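PDB 6QV5: CHAD domain from Ricinus communis, which probably binds inorganic polyphosphate, as an all-helical CHAD module built on four-helix bundles, and carries a zinc ion in this crystal structure. Local coordinates for residues 13-18 / 38-43; 188-193 / 202-207; 242-247 / 282-287. All blocks are in the same frame, centred on the assembly; numbering follows the deposited sequence.

Contact 1: 13-18 / 38-43; sequences FRAQAL and LEHIQR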
ATOM      1  N   PHE A  13       2.671 -15.250  -0.641  1.00 85.42           N
ATOM      2  CA  PHE A  13       3.354 -14.950  -1.898  1.00 84.92           C
ATOM      3  C   PHE A  13       3.755 -13.482  -1.992  1.00 88.38           C
ATOM      4  O   PHE A  13       2.895 -12.599  -2.015  1.00 87.58           O
ATOM      5  CB  PHE A  13       2.499 -15.374  -3.109  1.00 86.63           C
ATOM      6  CG  PHE A  13       3.184 -15.275  -4.456  1.00 88.10           C
ATOM      7  CD1 PHE A  13       3.902 -16.348  -4.971  1.00 91.19           C
ATOM      8  CD2 PHE A  13       3.067 -14.126  -5.232  1.00 90.15           C
ATOM      9  CE1 PHE A  13       4.521 -16.261  -6.223  1.00 92.03           C
ATOM     10  CE2 PHE A  13       3.687 -14.040  -6.482  1.00 92.91           C
ATOM     11  CZ  PHE A  13       4.409 -15.108  -6.970  1.00 91.00           C
ATOM     12  N   ARG A  14       5.071 -13.232  -2.059  1.00 85.17           N
ATOM     13  CA  ARG A  14       5.641 -11.897  -2.215  1.00 85.13           C
ATOM     14  C   ARG A  14       5.773 -11.579  -3.703  1.00 89.22           C
ATOM     15  O   ARG A  14       5.883 -12.502  -4.516  1.00 88.61           O
ATOM     16  CB  ARG A  14       7.006 -11.804  -1.522  1.00 85.54           C
ATOM     17  CG  ARG A  14       6.907 -11.401  -0.063  1.00 97.14           C
ATOM     18  CD  ARG A  14       7.485 -12.454   0.861  1.00108.43           C
ATOM     19  NE  ARG A  14       7.234 -12.133   2.268  1.00118.13           N
ATOM     20  CZ  ARG A  14       8.046 -11.411   3.033  1.00133.21           C
ATOM     21  NH1 ARG A  14       9.181 -10.928   2.539  1.00120.51           N
ATOM     22  NH2 ARG A  14       7.733 -11.168   4.299  1.00121.01           N
ATOM     23  N   ALA A  15       5.757 -10.277  -4.058  1.00 86.08           N
ATOM     24  CA  ALA A  15       5.875  -9.807  -5.440  1.00 86.07           C
ATOM     25  C   ALA A  15       7.162 -10.318  -6.085  1.00 90.73           C
ATOM     26  O   ALA A  15       8.250 -10.117  -5.539  1.00 90.23           O
ATOM     27  CB  ALA A  15       5.825  -8.287  -5.488  1.00 86.76           C
ATOM     28  N   GLN A  16       7.020 -11.038  -7.214  1.00 87.98           N
ATOM     29  CA  GLN A  16       8.135 -11.612  -7.968  1.00 88.14           C
ATOM     30  C   GLN A  16       9.023 -10.508  -8.537  1.00 92.81           C
ATOM     31  O   GLN A  16       8.507  -9.495  -9.016  1.00 92.29           O
ATOM     32  CB  GLN A  16       7.615 -12.515  -9.098  1.00 89.50           C
ATOM     33  CG  GLN A  16       8.045 -13.969  -8.960  1.00104.71           C
ATOM     34  CD  GLN A  16       7.661 -14.782 -10.171  1.00123.44           C
ATOM     35  OE1 GLN A  16       6.581 -15.377 -10.234  1.00118.28           O
ATOM     36  NE2 GLN A  16       8.541 -14.831 -11.160  1.00115.78           N
ATOM     37  N   ALA A  17      10.357 -10.693  -8.449  1.00 90.10           N
ATOM     38  CA  ALA A  17      11.347  -9.737  -8.947  1.00 90.13           C
ATOM     39  C   ALA A  17      11.247  -9.622 -10.469  1.00 94.67           C
ATOM     40  O   ALA A  17      11.450 -10.608 -11.182  1.00 94.08           O
ATOM     41  CB  ALA A  17      12.749 -10.162  -8.531  1.00 90.87           C
ATOM     42  N   LEU A  18      10.861  -8.430 -10.951  1.00 92.04           N
ATOM     43  CA  LEU A  18      10.688  -8.164 -12.376  1.00 92.32           C
ATOM     44  C   LEU A  18      11.933  -7.508 -12.974  1.00 97.10           C
ATOM     45  O   LEU A  18      12.191  -6.323 -12.744  1.00 96.60           O
ATOM     46  CB  LEU A  18       9.417  -7.324 -12.622  1.00 92.43           C
ATOM     47  CG  LEU A  18       8.919  -7.211 -14.068  1.00 97.22           C
ATOM     48  CD1 LEU A  18       8.232  -8.493 -14.527  1.00 97.42           C
ATOM     49  CD2 LEU A  18       7.958  -6.058 -14.211  1.00 99.72           C
ATOM     50  N   LEU A  38      -1.094  -8.545 -10.843  1.00 58.27           N
ATOM     51  CA  LEU A  38      -2.224  -9.477 -10.820  1.00 57.80           C
ATOM     52  C   LEU A  38      -1.837 -10.826 -10.221  1.00 60.86           C
ATOM     53  O   LEU A  38      -2.639 -11.398  -9.488  1.00 60.34           O
ATOM     54  CB  LEU A  38      -2.856  -9.647 -12.211  1.00 57.88           C
ATOM     55  CG  LEU A  38      -3.608  -8.433 -12.780  1.00 62.71           C
ATOM     56  CD1 LEU A  38      -3.804  -8.573 -14.281  1.00 62.98           C
ATOM     57  CD2 LEU A  38      -4.950  -8.219 -12.086  1.00 64.98           C
ATOM     58  N   GLU A  39      -0.600 -11.307 -10.489  1.00 56.90           N
ATOM     59  CA  GLU A  39      -0.066 -12.560  -9.935  1.00 56.41           C
ATOM     60  C   GLU A  39       0.103 -12.426  -8.412  1.00 58.72           C
ATOM     61  O   GLU A  39      -0.238 -13.354  -7.680  1.00 58.34           O
ATOM     62  CB  GLU A  39       1.270 -12.936 -10.604  1.00 57.91           C
ATOM     63  CG  GLU A  39       1.859 -14.264 -10.145  1.00 69.96           C
ATOM     64  CD  GLU A  39       3.319 -14.508 -10.485  1.00 95.87           C
ATOM     65  OE1 GLU A  39       4.132 -13.561 -10.377  1.00 92.96           O
ATOM     66  OE2 GLU A  39       3.653 -15.660 -10.843  1.00 91.91           O
ATOM     67  N   HIS A  40       0.587 -11.254  -7.946  1.00 54.00           N
ATOM     68  CA  HIS A  40       0.791 -10.932  -6.528  1.00 53.17           C
ATOM     69  C   HIS A  40      -0.534 -10.985  -5.744  1.00 55.10           C
ATOM     70  O   HIS A  40      -0.547 -11.415  -4.591  1.00 53.78           O
ATOM     71  CB  HIS A  40       1.482  -9.558  -6.389  1.00 53.98           C
ATOM     72  CG  HIS A  40       2.034  -9.247  -5.028  1.00 57.36           C
ATOM     73  ND1 HIS A  40       2.419  -7.962  -4.689  1.00 59.11           N
ATOM     74  CD2 HIS A  40       2.267 -10.062  -3.969  1.00 59.03           C
ATOM     75  CE1 HIS A  40       2.850  -8.029  -3.439  1.00 58.43           C
ATOM     76  NE2 HIS A  40       2.780  -9.272  -2.965  1.00 58.76           N
ATOM     77  N   ILE A  41      -1.646 -10.597  -6.395  1.00 51.49           N
ATOM     78  CA  ILE A  41      -2.997 -10.626  -5.828  1.00 51.06           C
ATOM     79  C   ILE A  41      -3.543 -12.070  -5.840  1.00 55.90           C
ATOM     80  O   ILE A  41      -3.945 -12.574  -4.787  1.00 55.54           O
ATOM     81  CB  ILE A  41      -3.940  -9.634  -6.587  1.00 53.73           C
ATOM     82  CG1 ILE A  41      -3.441  -8.177  -6.475  1.00 53.71           C
ATOM     83  CG2 ILE A  41      -5.400  -9.751  -6.114  1.00 54.16           C
ATOM     84  CD1 ILE A  41      -3.908  -7.227  -7.579  1.00 57.23           C
ATOM     85  N   GLN A  42      -3.544 -12.708  -7.041  1.00 53.28           N
ATOM     86  CA  GLN A  42      -4.053 -14.058  -7.301  0.54 53.30           C
ATOM     87  C   GLN A  42      -3.406 -15.159  -6.447  1.00 57.78           C
ATOM     88  O   GLN A  42      -4.120 -16.013  -5.919  1.00 57.51           O
ATOM     89  CB  GLN A  42      -3.935 -14.379  -8.806  0.54 54.55           C
ATOM     90  CG  GLN A  42      -4.487 -15.737  -9.236  0.54 67.87           C
ATOM     91  CD  GLN A  42      -3.414 -16.796  -9.349  0.54 86.16           C
ATOM     92  OE1 GLN A  42      -2.431 -16.657 -10.090  0.54 82.23           O
ATOM     93  NE2 GLN A  42      -3.584 -17.889  -8.621  0.54 77.12           N
ATOM     94  N   ARG A  43      -2.067 -15.166  -6.334  1.00 55.38           N
ATOM     95  CA  ARG A  43      -1.345 -16.204  -5.584  1.00 55.68           C
ATOM     96  C   ARG A  43      -1.571 -16.173  -4.057  1.00 60.28           C
ATOM     97  O   ARG A  43      -1.112 -17.084  -3.361  1.00 60.09           O
ATOM     98  CB  ARG A  43       0.155 -16.196  -5.921  1.00 56.50           C
ATOM     99  CG  ARG A  43       0.489 -16.547  -7.379  1.00 69.09           C
ATOM    100  CD  ARG A  43       0.397 -18.032  -7.692  1.00 82.85           C
ATOM    101  NE  ARG A  43       1.552 -18.771  -7.182  1.00 95.03           N
ATOM    102  CZ  ARG A  43       1.473 -19.911  -6.502  1.00111.53           C
ATOM    103  NH1 ARG A  43       0.292 -20.455  -6.237  1.00100.19           N
ATOM    104  NH2 ARG A  43       2.577 -20.514  -6.079  1.00 98.52           N
TER
HETATM  105  O   HOH W   1       4.287 -11.094  -8.692  1.00 54.06           O
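Phe13 and His40 both carry CG anti to the backbone N (chi1 -172° and -166°), and from these settings each ring meets the other segment. Arg43 CB lies over one face of the Phe13 ring, offset toward the rim, in a CH-pi contact 3.8 Å from the ring centroid. Farther round the same ring, Glu39 crosses at about a right angle, with its CD 3.7 Å from Phe13 CZ. The His40 ring is covered in a like way: Ala15 CB stands over a face, 3.7 Å from the centroid, while Phe13 O lies at the edge, in the ring plane, 3.3 Å from His40 CD2. The imidazole looks beyond the contact for its polar partners, as NE2 is hydrogen-bonded to Gln59 OE1 and ND1 makes a weak bond to Arg66, both on helix 54-73. A water accepts from Gln16 N (3.1 Å) and donates to Glu39 OE1 (3.0 Å). The loop that precedes helix 26-42 thus folds back over the C-terminal part of that helix. CH-pi packing and the water bridge join loop and helix, and the bonds to Gln59 and, weakly, Arg66 would limit rotation of the His40 ring, which lends the loop a face to pack on.

Contact 2: 188-193 / 202-207; sequences KRAARM and HRTRIA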
ATOM      1  N   LYS A 188       8.922  17.896  -3.821  1.00 87.11           N
ATOM      2  CA  LYS A 188       8.006  19.032  -3.665  1.00 87.45           C
ATOM      3  C   LYS A 188       7.123  18.840  -2.427  1.00 92.41           C
ATOM      4  O   LYS A 188       6.978  19.770  -1.635  1.00 91.89           O
ATOM      5  CB  LYS A 188       7.133  19.200  -4.921  1.00 90.11           C
ATOM      6  CG  LYS A 188       6.478  20.574  -5.060  1.00105.16           C
ATOM      7  CD  LYS A 188       5.175  20.523  -5.865  1.00115.46           C
ATOM      8  CE  LYS A 188       5.377  20.487  -7.364  1.00126.40           C
ATOM      9  NZ  LYS A 188       4.086  20.382  -8.093  1.00135.47           N
ATOM     10  N   ARG A 189       6.553  17.627  -2.263  1.00 89.89           N
ATOM     11  CA  ARG A 189       5.691  17.266  -1.134  1.00 90.16           C
ATOM     12  C   ARG A 189       6.457  17.198   0.186  1.00 95.54           C
ATOM     13  O   ARG A 189       5.888  17.528   1.225  1.00 95.25           O
ATOM     14  CB  ARG A 189       4.934  15.960  -1.410  1.00 89.81           C
ATOM     15  CG  ARG A 189       3.774  16.141  -2.378  1.00 98.34           C
ATOM     16  CD  ARG A 189       3.235  14.816  -2.867  1.00106.37           C
ATOM     17  NE  ARG A 189       2.089  15.001  -3.757  1.00113.65           N
ATOM     18  CZ  ARG A 189       1.226  14.044  -4.083  1.00126.70           C
ATOM     19  NH1 ARG A 189       1.368  12.817  -3.594  1.00113.22           N
ATOM     20  NH2 ARG A 189       0.214  14.305  -4.899  1.00113.02           N
ATOM     21  N   ALA A 190       7.744  16.799   0.143  1.00 93.19           N
ATOM     22  CA  ALA A 190       8.611  16.729   1.323  1.00 93.58           C
ATOM     23  C   ALA A 190       9.024  18.135   1.788  1.00 98.91           C
ATOM     24  O   ALA A 190       9.291  18.329   2.975  1.00 98.37           O
ATOM     25  CB  ALA A 190       9.842  15.890   1.021  1.00 94.31           C
ATOM     26  N   ALA A 191       9.063  19.107   0.850  1.00 96.76           N
ATOM     27  CA  ALA A 191       9.401  20.510   1.112  1.00 97.16           C
ATOM     28  C   ALA A 191       8.173  21.293   1.597  1.00102.72           C
ATOM     29  O   ALA A 191       8.290  22.088   2.531  1.00102.31           O
ATOM     30  CB  ALA A 191       9.977  21.155  -0.140  1.00 97.86           C
ATOM     31  N   ARG A 192       6.995  21.050   0.974  1.00100.62           N
ATOM     32  CA  ARG A 192       5.714  21.680   1.318  1.00101.02           C
ATOM     33  C   ARG A 192       5.170  21.169   2.663  1.00105.91           C
ATOM     34  O   ARG A 192       4.304  21.813   3.260  1.00105.43           O
ATOM     35  CB  ARG A 192       4.681  21.448   0.196  1.00101.55           C
ATOM     36  CG  ARG A 192       4.435  22.660  -0.703  1.00112.88           C
ATOM     37  CD  ARG A 192       5.435  22.785  -1.841  1.00123.87           C
ATOM     38  NE  ARG A 192       4.991  23.757  -2.842  1.00133.83           N
ATOM     39  CZ  ARG A 192       5.751  24.237  -3.824  1.00148.88           C
ATOM     40  NH1 ARG A 192       7.015  23.848  -3.944  1.00136.71           N
ATOM     41  NH2 ARG A 192       5.256  25.115  -4.685  1.00135.83           N
ATOM     42  N   MET A 193       5.692  20.014   3.124  1.00103.34           N
ATOM     43  CA  MET A 193       5.368  19.317   4.370  1.00103.58           C
ATOM     44  C   MET A 193       5.583  20.226   5.589  1.00108.76           C
ATOM     45  O   MET A 193       6.649  20.832   5.728  1.00108.30           O
ATOM     46  CB  MET A 193       6.251  18.063   4.467  1.00105.84           C
ATOM     47  CG  MET A 193       5.796  17.041   5.478  1.00109.39           C
ATOM     48  SD  MET A 193       6.701  15.481   5.281  1.00113.43           S
ATOM     49  CE  MET A 193       8.379  16.008   5.676  1.00110.04           C
ATOM     50  N   HIS A 202       0.506  12.786   4.620  1.00 92.80           N
ATOM     51  CA  HIS A 202      -0.117  11.711   3.841  1.00 91.79           C
ATOM     52  C   HIS A 202       0.351  11.770   2.381  1.00 93.05           C
ATOM     53  O   HIS A 202       0.622  10.721   1.792  1.00 92.56           O
ATOM     54  CB  HIS A 202      -1.655  11.782   3.951  1.00 92.64           C
ATOM     55  CG  HIS A 202      -2.395  11.061   2.866  1.00 96.09           C
ATOM     56  ND1 HIS A 202      -2.514   9.684   2.866  1.00 97.87           N
ATOM     57  CD2 HIS A 202      -3.029  11.556   1.778  1.00 97.89           C
ATOM     58  CE1 HIS A 202      -3.212   9.385   1.782  1.00 97.33           C
ATOM     59  NE2 HIS A 202      -3.543  10.479   1.095  1.00 97.66           N
ATOM     60  N   ARG A 203       0.450  12.994   1.813  1.00 87.64           N
ATOM     61  CA  ARG A 203       0.906  13.243   0.441  1.00 86.41           C
ATOM     62  C   ARG A 203       2.352  12.788   0.236  1.00 87.11           C
ATOM     63  O   ARG A 203       2.663  12.218  -0.810  1.00 86.51           O
ATOM     64  CB  ARG A 203       0.751  14.726   0.071  1.00 87.19           C
ATOM     65  CG  ARG A 203      -0.601  15.062  -0.543  1.00 99.03           C
ATOM     66  CD  ARG A 203      -0.672  16.510  -0.993  1.00111.00           C
ATOM     67  NE  ARG A 203      -0.879  17.425   0.131  1.00121.53           N
ATOM     68  CZ  ARG A 203      -0.730  18.744   0.068  1.00137.08           C
ATOM     69  NH1 ARG A 203      -0.362  19.325  -1.068  1.00125.43           N
ATOM     70  NH2 ARG A 203      -0.942  19.494   1.141  1.00123.73           N
ATOM     71  N   THR A 204       3.221  13.016   1.244  1.00 81.35           N
ATOM     72  CA  THR A 204       4.631  12.619   1.230  1.00 80.10           C
ATOM     73  C   THR A 204       4.745  11.087   1.291  1.00 81.58           C
ATOM     74  O   THR A 204       5.521  10.515   0.520  1.00 81.08           O
ATOM     75  CB  THR A 204       5.407  13.340   2.353  1.00 87.34           C
ATOM     76  OG1 THR A 204       5.161  14.745   2.266  1.00 86.49           O
ATOM     77  CG2 THR A 204       6.913  13.085   2.294  1.00 85.55           C
ATOM     78  N   ARG A 205       3.954  10.442   2.193  1.00 76.36           N
ATOM     79  CA  ARG A 205       3.911   8.993   2.397  0.60 75.63           C
ATOM     80  C   ARG A 205       3.493   8.250   1.112  1.00 78.47           C
ATOM     81  O   ARG A 205       4.069   7.210   0.789  1.00 77.86           O
ATOM     82  CB  ARG A 205       2.961   8.675   3.567  0.60 75.29           C
ATOM     83  CG  ARG A 205       2.939   7.217   4.027  0.60 83.27           C
ATOM     84  CD  ARG A 205       2.201   7.038   5.349  0.60 88.70           C
ATOM     85  NE  ARG A 205       0.847   7.601   5.333  0.60 92.30           N
ATOM     86  CZ  ARG A 205      -0.243   6.938   4.962  0.60103.20           C
ATOM     87  NH1 ARG A 205      -0.160   5.670   4.574  0.60 90.21           N
ATOM     88  NH2 ARG A 205      -1.427   7.535   4.977  0.60 87.60           N
ATOM     89  N   ILE A 206       2.481   8.784   0.392  1.00 73.95           N
ATOM     90  CA  ILE A 206       1.991   8.154  -0.842  1.00 73.18           C
ATOM     91  C   ILE A 206       2.976   8.390  -2.002  1.00 75.84           C
ATOM     92  O   ILE A 206       3.135   7.502  -2.839  1.00 75.40           O
ATOM     93  CB  ILE A 206       0.514   8.485  -1.212  1.00 76.31           C
ATOM     94  CG1 ILE A 206       0.290   9.985  -1.512  1.00 76.77           C
ATOM     95  CG2 ILE A 206      -0.454   7.968  -0.136  1.00 77.08           C
ATOM     96  CD1 ILE A 206      -0.744  10.264  -2.613  1.00 84.40           C
ATOM     97  N   ALA A 207       3.672   9.555  -2.018  1.00 71.53           N
ATOM     98  CA  ALA A 207       4.694   9.887  -3.022  1.00 70.86           C
ATOM     99  C   ALA A 207       5.895   8.949  -2.856  1.00 73.71           C
ATOM    100  O   ALA A 207       6.536   8.585  -3.844  1.00 73.39           O
ATOM    101  CB  ALA A 207       5.135  11.335  -2.871  1.00 71.53           C
TER
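Arg189, which buries the most surface here, sits as a knob in a hole formed by Arg203, Thr204, Ile206 and Ala207. Its chain is extended from CG to NE and runs across Arg203 at about a right angle, CD 3.8 Å from Arg203 CB, and Arg203 CG lies above the centre of its guanidinium. At the end of the chain, NH1 donates to Arg203 O at 3.1 Å with a somewhat bent N-H...O angle of 144°. That carbonyl also accepts the helical bond from Ala207 N, and the two donors arrive from opposite faces of its plane. Ile206 CD1 lies near the plane of the Arg189 guanidinium, 3.5 Å from Arg189 NH1.

Thr204, next in buried area, lies beside the backbone of helix 171-192. Its OG1 is 3.1 Å from Arg189 O, but the hydroxyl is hydrogen-bonded to Ser200 O within its own helix. Met193 crosses it at about a right angle, SD 3.5 Å from OG1, and packs also on Leu286 and Ile289 of helix 286-293. The segment axes come within 8.6 Å at 156°, the close, nearly antiparallel packing of consecutive helices in a helical hairpin, a building unit of the bundles in this all-helical CHAD fold.

Contact 3: 242-247 / 282-287; sequences GRHNDL and RPADLD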
ATOM      1  N   GLY A 242       4.400   6.035   8.244  1.00 72.58           N
ATOM      2  CA  GLY A 242       3.469   4.924   8.415  1.00 72.18           C
ATOM      3  C   GLY A 242       3.213   4.597   9.873  1.00 75.53           C
ATOM      4  O   GLY A 242       2.101   4.200  10.229  1.00 75.05           O
ATOM      5  N   ARG A 243       4.248   4.774  10.726  1.00 71.77           N
ATOM      6  CA  ARG A 243       4.202   4.553  12.177  1.00 71.29           C
ATOM      7  C   ARG A 243       3.174   5.497  12.819  1.00 74.78           C
ATOM      8  O   ARG A 243       2.331   5.041  13.594  1.00 74.09           O
ATOM      9  CB  ARG A 243       5.604   4.756  12.791  1.00 70.96           C
ATOM     10  CG  ARG A 243       5.657   4.693  14.319  1.00 79.51           C
ATOM     11  CD  ARG A 243       6.888   5.381  14.903  1.00 85.96           C
ATOM     12  NE  ARG A 243       6.988   6.798  14.530  1.00 89.39           N
ATOM     13  CZ  ARG A 243       6.386   7.798  15.170  1.00100.39           C
ATOM     14  NH1 ARG A 243       5.619   7.555  16.227  1.00 85.78           N
ATOM     15  NH2 ARG A 243       6.541   9.047  14.754  1.00 85.44           N
ATOM     16  N   HIS A 244       3.235   6.800  12.468  1.00 71.39           N
ATOM     17  CA  HIS A 244       2.318   7.829  12.960  1.00 71.16           C
ATOM     18  C   HIS A 244       0.916   7.634  12.376  1.00 73.83           C
ATOM     19  O   HIS A 244      -0.072   7.951  13.045  1.00 73.17           O
ATOM     20  CB  HIS A 244       2.853   9.237  12.647  1.00 72.10           C
ATOM     21  CG  HIS A 244       2.074  10.332  13.305  1.00 75.63           C
ATOM     22  ND1 HIS A 244       2.388  10.776  14.577  1.00 77.48           N
ATOM     23  CD2 HIS A 244       1.001  11.022  12.853  1.00 77.49           C
ATOM     24  CE1 HIS A 244       1.508  11.726  14.853  1.00 76.95           C
ATOM     25  NE2 HIS A 244       0.651  11.906  13.847  1.00 77.32           N
ATOM     26  N   ASN A 245       0.837   7.108  11.135  1.00 69.77           N
ATOM     27  CA  ASN A 245      -0.415   6.825  10.432  1.00 69.12           C
ATOM     28  C   ASN A 245      -1.182   5.684  11.105  1.00 72.42           C
ATOM     29  O   ASN A 245      -2.406   5.758  11.206  1.00 71.97           O
ATOM     30  CB  ASN A 245      -0.153   6.513   8.955  1.00 68.72           C
ATOM     31  CG  ASN A 245      -1.391   6.179   8.159  1.00 88.58           C
ATOM     32  OD1 ASN A 245      -2.359   6.947   8.104  1.00 80.51           O
ATOM     33  ND2 ASN A 245      -1.382   5.017   7.525  1.00 80.66           N
ATOM     34  N   ASP A 246      -0.467   4.636  11.570  1.00 68.76           N
ATOM     35  CA  ASP A 246      -1.061   3.490  12.267  1.00 68.68           C
ATOM     36  C   ASP A 246      -1.748   3.934  13.561  1.00 72.73           C
ATOM     37  O   ASP A 246      -2.822   3.430  13.886  1.00 72.30           O
ATOM     38  CB  ASP A 246       0.001   2.416  12.564  1.00 70.49           C
ATOM     39  CG  ASP A 246       0.507   1.643  11.356  1.00 79.86           C
ATOM     40  OD1 ASP A 246      -0.034   1.848  10.244  1.00 79.80           O
ATOM     41  OD2 ASP A 246       1.441   0.831  11.522  1.00 86.53           O
ATOM     42  N   LEU A 247      -1.143   4.910  14.263  1.00 69.56           N
ATOM     43  CA  LEU A 247      -1.633   5.508  15.504  1.00 69.50           C
ATOM     44  C   LEU A 247      -2.960   6.254  15.282  1.00 73.19           C
ATOM     45  O   LEU A 247      -3.889   6.074  16.070  1.00 72.46           O
ATOM     46  CB  LEU A 247      -0.566   6.478  16.052  1.00 69.69           C
ATOM     47  CG  LEU A 247       0.397   6.007  17.159  1.00 74.56           C
ATOM     48  CD1 LEU A 247       1.167   4.745  16.773  1.00 74.91           C
ATOM     49  CD2 LEU A 247       1.402   7.089  17.464  1.00 77.12           C
ATOM     50  N   ARG A 282       5.369  11.414  20.254  1.00 93.35           N
ATOM     51  CA  ARG A 282       6.192  10.866  19.175  1.00 93.03           C
ATOM     52  C   ARG A 282       5.560  11.166  17.798  1.00 95.85           C
ATOM     53  O   ARG A 282       5.011  10.254  17.171  1.00 95.42           O
ATOM     54  CB  ARG A 282       6.447   9.356  19.370  1.00 94.18           C
ATOM     55  CG  ARG A 282       7.346   9.014  20.558  1.00108.04           C
ATOM     56  CD  ARG A 282       7.893   7.596  20.485  1.00122.00           C
ATOM     57  NE  ARG A 282       6.854   6.578  20.667  1.00132.91           N
ATOM     58  CZ  ARG A 282       7.074   5.266  20.658  1.00148.16           C
ATOM     59  NH1 ARG A 282       8.302   4.793  20.483  1.00137.02           N
ATOM     60  NH2 ARG A 282       6.070   4.418  20.830  1.00134.08           N
ATOM     61  N   PRO A 283       5.602  12.429  17.298  1.00 91.83           N
ATOM     62  CA  PRO A 283       5.030  12.691  15.967  1.00 91.37           C
ATOM     63  C   PRO A 283       5.995  12.271  14.858  1.00 94.25           C
ATOM     64  O   PRO A 283       7.138  11.907  15.153  1.00 93.44           O
ATOM     65  CB  PRO A 283       4.771  14.200  15.983  1.00 93.18           C
ATOM     66  CG  PRO A 283       5.759  14.754  16.957  1.00 97.75           C
ATOM     67  CD  PRO A 283       6.225  13.647  17.866  1.00 93.35           C
ATOM     68  N   ALA A 284       5.538  12.298  13.588  1.00 90.58           N
ATOM     69  CA  ALA A 284       6.376  11.942  12.441  1.00 90.28           C
ATOM     70  C   ALA A 284       7.550  12.922  12.384  1.00 93.91           C
ATOM     71  O   ALA A 284       7.341  14.121  12.177  1.00 93.29           O
ATOM     72  CB  ALA A 284       5.562  11.995  11.154  1.00 90.97           C
ATOM     73  N   ASP A 285       8.769  12.424  12.685  1.00 90.60           N
ATOM     74  CA  ASP A 285       9.986  13.239  12.722  1.00 90.59           C
ATOM     75  C   ASP A 285      10.340  13.749  11.329  1.00 93.84           C
ATOM     76  O   ASP A 285      11.086  13.101  10.589  1.00 93.34           O
ATOM     77  CB  ASP A 285      11.158  12.485  13.386  1.00 92.67           C
ATOM     78  CG  ASP A 285      12.339  13.350  13.802  1.00105.06           C
ATOM     79  OD1 ASP A 285      12.204  14.596  13.793  1.00105.99           O
ATOM     80  OD2 ASP A 285      13.393  12.780  14.159  1.00112.37           O
ATOM     81  N   LEU A 286       9.763  14.912  10.973  1.00 89.94           N
ATOM     82  CA  LEU A 286       9.944  15.563   9.677  1.00 89.60           C
ATOM     83  C   LEU A 286      11.390  15.973   9.433  1.00 92.84           C
ATOM     84  O   LEU A 286      11.849  15.860   8.302  1.00 92.56           O
ATOM     85  CB  LEU A 286       8.998  16.768   9.490  1.00 89.64           C
ATOM     86  CG  LEU A 286       7.498  16.599   9.813  1.00 94.23           C
ATOM     87  CD1 LEU A 286       6.744  17.858   9.486  1.00 94.31           C
ATOM     88  CD2 LEU A 286       6.866  15.432   9.056  1.00 96.62           C
ATOM     89  N   ASP A 287      12.112  16.407  10.490  1.00 88.83           N
ATOM     90  CA  ASP A 287      13.523  16.805  10.413  1.00 88.41           C
ATOM     91  C   ASP A 287      14.423  15.645   9.963  1.00 92.09           C
ATOM     92  O   ASP A 287      15.324  15.861   9.152  1.00 91.81           O
ATOM     93  CB  ASP A 287      14.004  17.402  11.748  1.00 90.00           C
ATOM     94  CG  ASP A 287      13.416  18.761  12.103  1.00 98.59           C
ATOM     95  OD1 ASP A 287      12.739  19.367  11.237  1.00 99.09           O
ATOM     96  OD2 ASP A 287      13.640  19.226  13.243  1.00103.08           O
TER
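Arg243 takes hold of a single backbone oxygen, Arg282 O, with both terminal nitrogens of its guanidinium. NH1 donates to Arg282 O at 2.9 Å with an N-H...O angle of 151°, and NH2 to the same atom at 3.1 Å along a more bent path, 141°. Arg282 O lies close to the guanidinium plane, so the end of the arginine is presented squarely to the acceptor. Seen from the carbonyl, however, both donors come from the same face: NH1 is tilted from its plane and NH2 stands well above it. NH2 is also 2.9 Å from Pro283 O, and it forms a salt bridge with Glu240 OE2, one turn earlier on helix 224-260. The same carboxylate oxygen accepts from Asp285 N, so Glu240 joins the arginine to the loop.

The Arg243 chain bends at chi3 (58°), which turns NE out of the line of the carbons before it. Beside it, His244 packs on the loop with less polar chemistry. Its ND1 is 3.5 Å from Pro283 CA, and its CB meets Ala284 CB at 4.1 Å; its side chain also touches Gln279 of helix 265-281. The loop follows the end of helix 265-281 and leads to Asp285, the N-cap of helix 286-293 and centre of an inverse gamma turn.

Arg282 NE stays 4.7 Å from Arg243 NH1, a like-charged neighbour. Main-chain carbonyl and Glu240 carboxylate together offer the charge of Arg243 complementary partners, and the nearby carboxylate would be expected to offset part of any repulsion between the two arginines.

Overall arrangement
Contact 1 lies across the chain's centre from contacts 2 and 3, its centre about 28 and 29 Å from theirs. Contacts 2 and 3 are neighbours, their centres about 13 Å apart, and touch directly: Met193 CE meets Leu286 CD2 at 3.7 Å, and Arg205 on helix 198-217 packs against Gly242 and Asn245 on helix 224-260. Contact 2 is partly buried and pairs two helices, whereas contacts 1 and 3 are surface contacts in which a loop lies against a helix. Their chemistry differs accordingly. Contact 1 relies on aromatic faces and a water, contact 2 on knob-into-hole packing plus one arginine-carbonyl bond, and contact 3 on a two-nitrogen grip with comparatively little buried area.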